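Local coordinates for protein arylamine n-acetyltransferase (Mycobacterium smegmatis, PDB 1W5R) that transfers an acetyl group from acetyl-CoA to arylamines, probably through a cysteine-centred catalytic triad, at residues D219-V231 with F242-F256. The protein carries 1 engineered substitution. Sequence-based numbering, arbitrary orientation.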
loop_
_atom_site.group_PDB
_atom_site.type_symbol
_atom_site.label_atom_id
_atom_site.label_comp_id
_atom_site.label_asym_id
_atom_site.label_seq_id
_atom_site.Cartn_x
_atom_site.Cartn_y
_atom_site.Cartn_z
ATOM N N ASP A 219 1.279 13.467 -6.977
ATOM C CA ASP A 219 0.150 12.675 -6.460
ATOM C C ASP A 219 0.326 12.132 -5.058
ATOM O O ASP A 219 -0.657 11.769 -4.412
ATOM C CB ASP A 219 -0.136 11.484 -7.373
ATOM C CG ASP A 219 -0.620 11.897 -8.741
ATOM O OD1 ASP A 219 -1.334 12.915 -8.846
ATOM O OD2 ASP A 219 -0.297 11.179 -9.712
ATOM N N ALA A 220 1.563 12.043 -4.574
ATOM C CA ALA A 220 1.754 11.323 -3.313
ATOM C C ALA A 220 3.023 11.706 -2.575
ATOM O O ALA A 220 4.006 12.081 -3.199
ATOM C CB ALA A 220 1.731 9.813 -3.545
ATOM N N ARG A 221 2.980 11.558 -1.255
ATOM C CA ARG A 221 4.173 11.665 -0.412
ATOM C C ARG A 221 4.624 10.266 -0.043
ATOM O O ARG A 221 3.808 9.452 0.400
ATOM C CB ARG A 221 3.864 12.456 0.857
ATOM C CG ARG A 221 3.430 13.894 0.595
ATOM C CD ARG A 221 3.029 14.587 1.895
ATOM N NE ARG A 221 2.746 16.021 1.735
ATOM C CZ ARG A 221 3.687 16.964 1.610
ATOM N NH1 ARG A 221 4.978 16.635 1.609
ATOM N NH2 ARG A 221 3.338 18.243 1.482
ATOM N N TYR A 222 5.919 10.005 -0.201
ATOM C CA TYR A 222 6.508 8.708 0.122
ATOM C C TYR A 222 7.500 8.867 1.246
ATOM O O TYR A 222 8.394 9.706 1.163
ATOM C CB TYR A 222 7.239 8.138 -1.103
ATOM C CG TYR A 222 6.314 7.879 -2.262
ATOM C CD1 TYR A 222 5.976 8.903 -3.146
ATOM C CD2 TYR A 222 5.773 6.609 -2.471
ATOM C CE1 TYR A 222 5.124 8.666 -4.210
ATOM C CE2 TYR A 222 4.909 6.364 -3.538
ATOM C CZ TYR A 222 4.596 7.392 -4.405
ATOM O OH TYR A 222 3.727 7.164 -5.458
ATOM N N ASN A 223 7.333 8.070 2.303
ATOM C CA ASN A 223 8.254 8.140 3.430
ATOM C C ASN A 223 8.583 6.765 3.970
ATOM O O ASN A 223 7.706 6.088 4.524
ATOM C CB ASN A 223 7.729 9.009 4.563
ATOM C CG ASN A 223 8.800 9.269 5.600
ATOM O OD1 ASN A 223 9.765 9.951 5.320
ATOM N ND2 ASN A 223 8.667 8.666 6.769
ATOM N N LEU A 224 9.839 6.373 3.792
ATOM C CA LEU A 224 10.344 5.088 4.272
ATOM C C LEU A 224 11.093 5.310 5.580
ATOM O O LEU A 224 11.996 6.140 5.632
ATOM C CB LEU A 224 11.311 4.514 3.233
ATOM C CG LEU A 224 12.013 3.190 3.570
ATOM C CD1 LEU A 224 11.017 2.027 3.427
ATOM C CD2 LEU A 224 13.221 2.943 2.673
ATOM N N ARG A 225 10.696 4.600 6.635
ATOM C CA ARG A 225 11.497 4.515 7.846
ATOM C C ARG A 225 11.773 3.037 8.066
ATOM O O ARG A 225 10.837 2.249 8.247
ATOM C CB ARG A 225 10.768 5.128 9.052
ATOM C CG ARG A 225 11.530 5.076 10.386
ATOM C CD ARG A 225 12.814 5.907 10.329
ATOM N NE ARG A 225 13.580 5.769 11.571
ATOM C CZ ARG A 225 14.664 6.486 11.873
ATOM N NH1 ARG A 225 15.118 7.405 11.029
ATOM N NH2 ARG A 225 15.286 6.277 13.031
ATOM N N GLY A 226 13.040 2.647 8.017
ATOM C CA GLY A 226 13.366 1.221 8.168
ATOM C C GLY A 226 12.666 0.390 7.089
ATOM O O GLY A 226 12.779 0.685 5.897
ATOM N N ARG A 227 11.937 -0.659 7.501
ATOM C CA ARG A 227 11.205 -1.527 6.562
ATOM C C ARG A 227 9.836 -0.992 6.124
ATOM O O ARG A 227 9.176 -1.590 5.257
ATOM C CB ARG A 227 10.976 -2.901 7.201
ATOM C CG ARG A 227 9.963 -2.857 8.325
ATOM C CD ARG A 227 9.552 -4.260 8.765
ATOM N NE ARG A 227 10.514 -4.897 9.658
ATOM C CZ ARG A 227 11.112 -6.070 9.434
ATOM N NH1 ARG A 227 10.902 -6.749 8.309
ATOM N NH2 ARG A 227 11.942 -6.550 10.356
ATOM N N ASN A 228 9.420 0.129 6.715
ATOM C CA ASN A 228 8.062 0.637 6.573
ATOM C C ASN A 228 7.974 1.834 5.640
ATOM O O ASN A 228 8.487 2.918 5.951
ATOM C CB ASN A 228 7.519 1.020 7.947
ATOM C CG ASN A 228 7.440 -0.167 8.889
ATOM O OD1 ASN A 228 6.773 -1.163 8.600
ATOM N ND2 ASN A 228 8.125 -0.066 10.022
ATOM N N LEU A 229 7.321 1.629 4.506
ATOM C CA LEU A 229 7.086 2.679 3.534
ATOM C C LEU A 229 5.668 3.208 3.668
ATOM O O LEU A 229 4.693 2.483 3.419
ATOM C CB LEU A 229 7.350 2.165 2.121
ATOM C CG LEU A 229 6.975 3.062 0.947
ATOM C CD1 LEU A 229 7.733 4.393 1.026
ATOM C CD2 LEU A 229 7.275 2.375 -0.374
ATOM N N ALA A 230 5.538 4.464 4.079
ATOM C CA ALA A 230 4.229 5.122 4.119
ATOM C C ALA A 230 3.990 5.928 2.842
ATOM O O ALA A 230 4.895 6.626 2.352
ATOM C CB ALA A 230 4.124 6.038 5.334
ATOM N N VAL A 231 2.774 5.843 2.316
ATOM C CA VAL A 231 2.373 6.632 1.162
ATOM C C VAL A 231 1.093 7.381 1.538
ATOM O O VAL A 231 0.116 6.776 1.974
ATOM C CB VAL A 231 2.116 5.743 -0.088
ATOM C CG1 VAL A 231 1.834 6.624 -1.301
ATOM C CG2 VAL A 231 3.296 4.799 -0.357
ATOM N N PHE A 242 8.208 -4.064 4.189
ATOM C CA PHE A 242 9.169 -4.945 3.543
ATOM C C PHE A 242 9.628 -6.057 4.471
ATOM O O PHE A 242 9.739 -5.883 5.688
ATOM C CB PHE A 242 10.352 -4.107 3.045
ATOM C CG PHE A 242 9.978 -3.163 1.944
ATOM C CD1 PHE A 242 10.021 -1.770 2.142
ATOM C CD2 PHE A 242 9.532 -3.646 0.714
ATOM C CE1 PHE A 242 9.652 -0.900 1.117
ATOM C CE2 PHE A 242 9.177 -2.782 -0.315
ATOM C CZ PHE A 242 9.231 -1.401 -0.108
ATOM N N ASP A 243 9.859 -7.225 3.876
ATOM C CA ASP A 243 10.235 -8.408 4.626
ATOM C C ASP A 243 11.636 -8.325 5.221
ATOM O O ASP A 243 11.844 -8.756 6.356
ATOM C CB ASP A 243 10.162 -9.644 3.731
ATOM C CG ASP A 243 8.765 -10.220 3.632
ATOM O OD1 ASP A 243 7.828 -9.700 4.280
ATOM O OD2 ASP A 243 8.619 -11.217 2.895
ATOM N N SER A 244 12.569 -7.762 4.446
ATOM C CA SER A 244 14.008 -7.810 4.755
ATOM C C SER A 244 14.761 -6.611 4.166
ATOM O O SER A 244 14.207 -5.825 3.391
ATOM C CB SER A 244 14.633 -9.104 4.198
ATOM O OG SER A 244 14.786 -9.004 2.786
ATOM N N ALA A 245 16.049 -6.522 4.501
ATOM C CA ALA A 245 16.932 -5.492 3.947
ATOM C C ALA A 245 17.040 -5.498 2.415
ATOM O O ALA A 245 17.159 -4.441 1.803
ATOM C CB ALA A 245 18.307 -5.564 4.597
ATOM N N ALA A 246 17.000 -6.674 1.769
ATOM C CA ALA A 246 17.089 -6.696 0.298
ATOM C C ALA A 246 15.970 -5.938 -0.399
ATOM O O ALA A 246 16.223 -5.236 -1.384
ATOM C CB ALA A 246 17.183 -8.133 -0.248
ATOM N N GLN A 247 14.733 -6.106 0.091
ATOM C CA GLN A 247 13.582 -5.409 -0.476
ATOM C C GLN A 247 13.694 -3.905 -0.203
ATOM O O GLN A 247 13.333 -3.097 -1.056
ATOM C CB GLN A 247 12.255 -5.935 0.094
ATOM C CG GLN A 247 11.814 -7.293 -0.461
ATOM C CD GLN A 247 12.468 -8.463 0.244
ATOM O OE1 GLN A 247 12.766 -9.482 -0.382
ATOM N NE2 GLN A 247 12.683 -8.339 1.546
ATOM N N VAL A 248 14.211 -3.558 0.981
ATOM C CA VAL A 248 14.442 -2.154 1.340
ATOM C C VAL A 248 15.450 -1.542 0.361
ATOM O O VAL A 248 15.192 -0.494 -0.226
ATOM C CB VAL A 248 14.894 -1.981 2.810
ATOM C CG1 VAL A 248 15.273 -0.514 3.086
ATOM C CG2 VAL A 248 13.784 -2.410 3.760
ATOM N N LEU A 249 16.573 -2.235 0.156
ATOM C CA LEU A 249 17.559 -1.798 -0.821
ATOM C C LEU A 249 17.020 -1.687 -2.246
ATOM O O LEU A 249 17.351 -0.741 -2.969
ATOM C CB LEU A 249 18.814 -2.677 -0.766
ATOM C CG LEU A 249 19.966 -2.134 0.077
ATOM C CD1 LEU A 249 19.686 -2.261 1.558
ATOM C CD2 LEU A 249 21.266 -2.837 -0.297
ATOM N N ASP A 250 16.166 -2.637 -2.652
ATOM C CA ASP A 250 15.517 -2.520 -3.957
ATOM C C ASP A 250 14.663 -1.255 -4.049
ATOM O O ASP A 250 14.687 -0.576 -5.070
ATOM C CB ASP A 250 14.673 -3.752 -4.302
ATOM C CG ASP A 250 13.813 -3.531 -5.547
ATOM O OD1 ASP A 250 12.577 -3.397 -5.396
ATOM O OD2 ASP A 250 14.366 -3.451 -6.672
ATOM N N ALA A 251 13.920 -0.940 -2.982
ATOM C CA ALA A 251 13.100 0.272 -2.945
ATOM C C ALA A 251 13.989 1.508 -3.049
ATOM O O ALA A 251 13.708 2.426 -3.819
ATOM C CB ALA A 251 12.249 0.314 -1.679
ATOM N N ILE A 252 15.090 1.501 -2.296
ATOM C CA ILE A 252 16.027 2.622 -2.295
ATOM C C ILE A 252 16.534 2.920 -3.716
ATOM O O ILE A 252 16.541 4.062 -4.162
ATOM C CB ILE A 252 17.188 2.352 -1.312
ATOM C CG1 ILE A 252 16.701 2.488 0.138
ATOM C CG2 ILE A 252 18.375 3.291 -1.574
ATOM C CD1 ILE A 252 17.721 2.030 1.180
ATOM N N VAL A 253 16.917 1.869 -4.432
ATOM C CA VAL A 253 17.489 2.029 -5.777
ATOM C C VAL A 253 16.425 2.345 -6.841
ATOM O O VAL A 253 16.594 3.258 -7.653
ATOM C CB VAL A 253 18.295 0.767 -6.184
ATOM C CG1 VAL A 253 18.877 0.918 -7.587
ATOM C CG2 VAL A 253 19.407 0.515 -5.193
ATOM N N ASN A 254 15.329 1.599 -6.811
ATOM C CA ASN A 254 14.359 1.615 -7.911
ATOM C C ASN A 254 13.085 2.434 -7.682
ATOM O O ASN A 254 12.492 2.944 -8.641
ATOM C CB ASN A 254 14.041 0.180 -8.340
ATOM C CG ASN A 254 15.265 -0.538 -8.887
ATOM O OD1 ASN A 254 15.722 -1.527 -8.323
ATOM N ND2 ASN A 254 15.822 -0.014 -9.971
ATOM N N ARG A 255 12.655 2.553 -6.428
ATOM C CA ARG A 255 11.575 3.474 -6.091
ATOM C C ARG A 255 12.123 4.892 -5.904
ATOM O O ARG A 255 11.567 5.858 -6.435
ATOM C CB ARG A 255 10.845 3.036 -4.819
ATOM C CG ARG A 255 9.846 1.886 -4.962
ATOM C CD ARG A 255 9.067 1.753 -3.650
ATOM N NE ARG A 255 7.927 0.843 -3.721
ATOM C CZ ARG A 255 6.652 1.223 -3.785
ATOM N NH1 ARG A 255 6.326 2.512 -3.805
ATOM N NH2 ARG A 255 5.696 0.306 -3.834
ATOM N N PHE A 256 13.216 5.018 -5.150
ATOM C CA PHE A 256 13.717 6.335 -4.759
ATOM C C PHE A 256 14.849 6.882 -5.636
ATOM O O PHE A 256 15.266 8.035 -5.486
ATOM C CB PHE A 256 14.105 6.333 -3.275
ATOM C CG PHE A 256 12.929 6.231 -2.342
ATOM C CD1 PHE A 256 12.653 5.042 -1.670
ATOM C CD2 PHE A 256 12.096 7.328 -2.131
ATOM C CE1 PHE A 256 11.563 4.948 -0.784
ATOM C CE2 PHE A 256 11.010 7.247 -1.273
ATOM C CZ PHE A 256 10.739 6.056 -0.586
#
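CD1 of Leu-224 lies at the edge of the Phe-242 ring, which has Gln-247 O over one face, offset toward the rim, while Leu-229 CD2 sits 3.4 Å above one face of the Arg-255 guanidinium. At the Phe-256 ring, Leu-229 CD1 comes up to the edge, 3.8 Å from Phe-256 CZ, and CB of Leu-224 and Tyr-222 approach obliquely. These rings and methyls join a beta hairpin, strands 220-225 and 228-233 linked by a type II' turn from Arg-225 to Asn-228, to helix 245-255 packed on its sheet: a worked example of how a helix that follows a strand of the sheet folds back to pack on its face. Strand 220-225 and the helix run roughly antiparallel, their axes 147° apart and 11.0 Å at closest approach. With CG anti to the backbone N (chi1 177°), Leu-224 sends CD1 to Phe-242, whereas its CD2 lies 4.0 Å from Val-248 CG1 and, more distantly, meets Ile-252 CG1. Val-248 also touches Val-272 of helix 268-274. On the other subunit's side, Phe-242 pairs with a strand of that neighbouring chain, continuing the sheet across the dimer interface, and Asp-243 makes a salt bridge to Arg-173 of the second subunit. At the hairpin turn, Phe-242 N gives Arg-227 O a nearly straight bond of 2.9 Å. The Arg-227 side chain, also salt-bridged to Asp-277, bends at chi3 (80°), and NH1 meets two carbonyls at the guanidinium edge: it donates in the carbonyl plane to Phe-242 O and, at 3.0 Å, to Asp-243 O from above that carbonyl's plane.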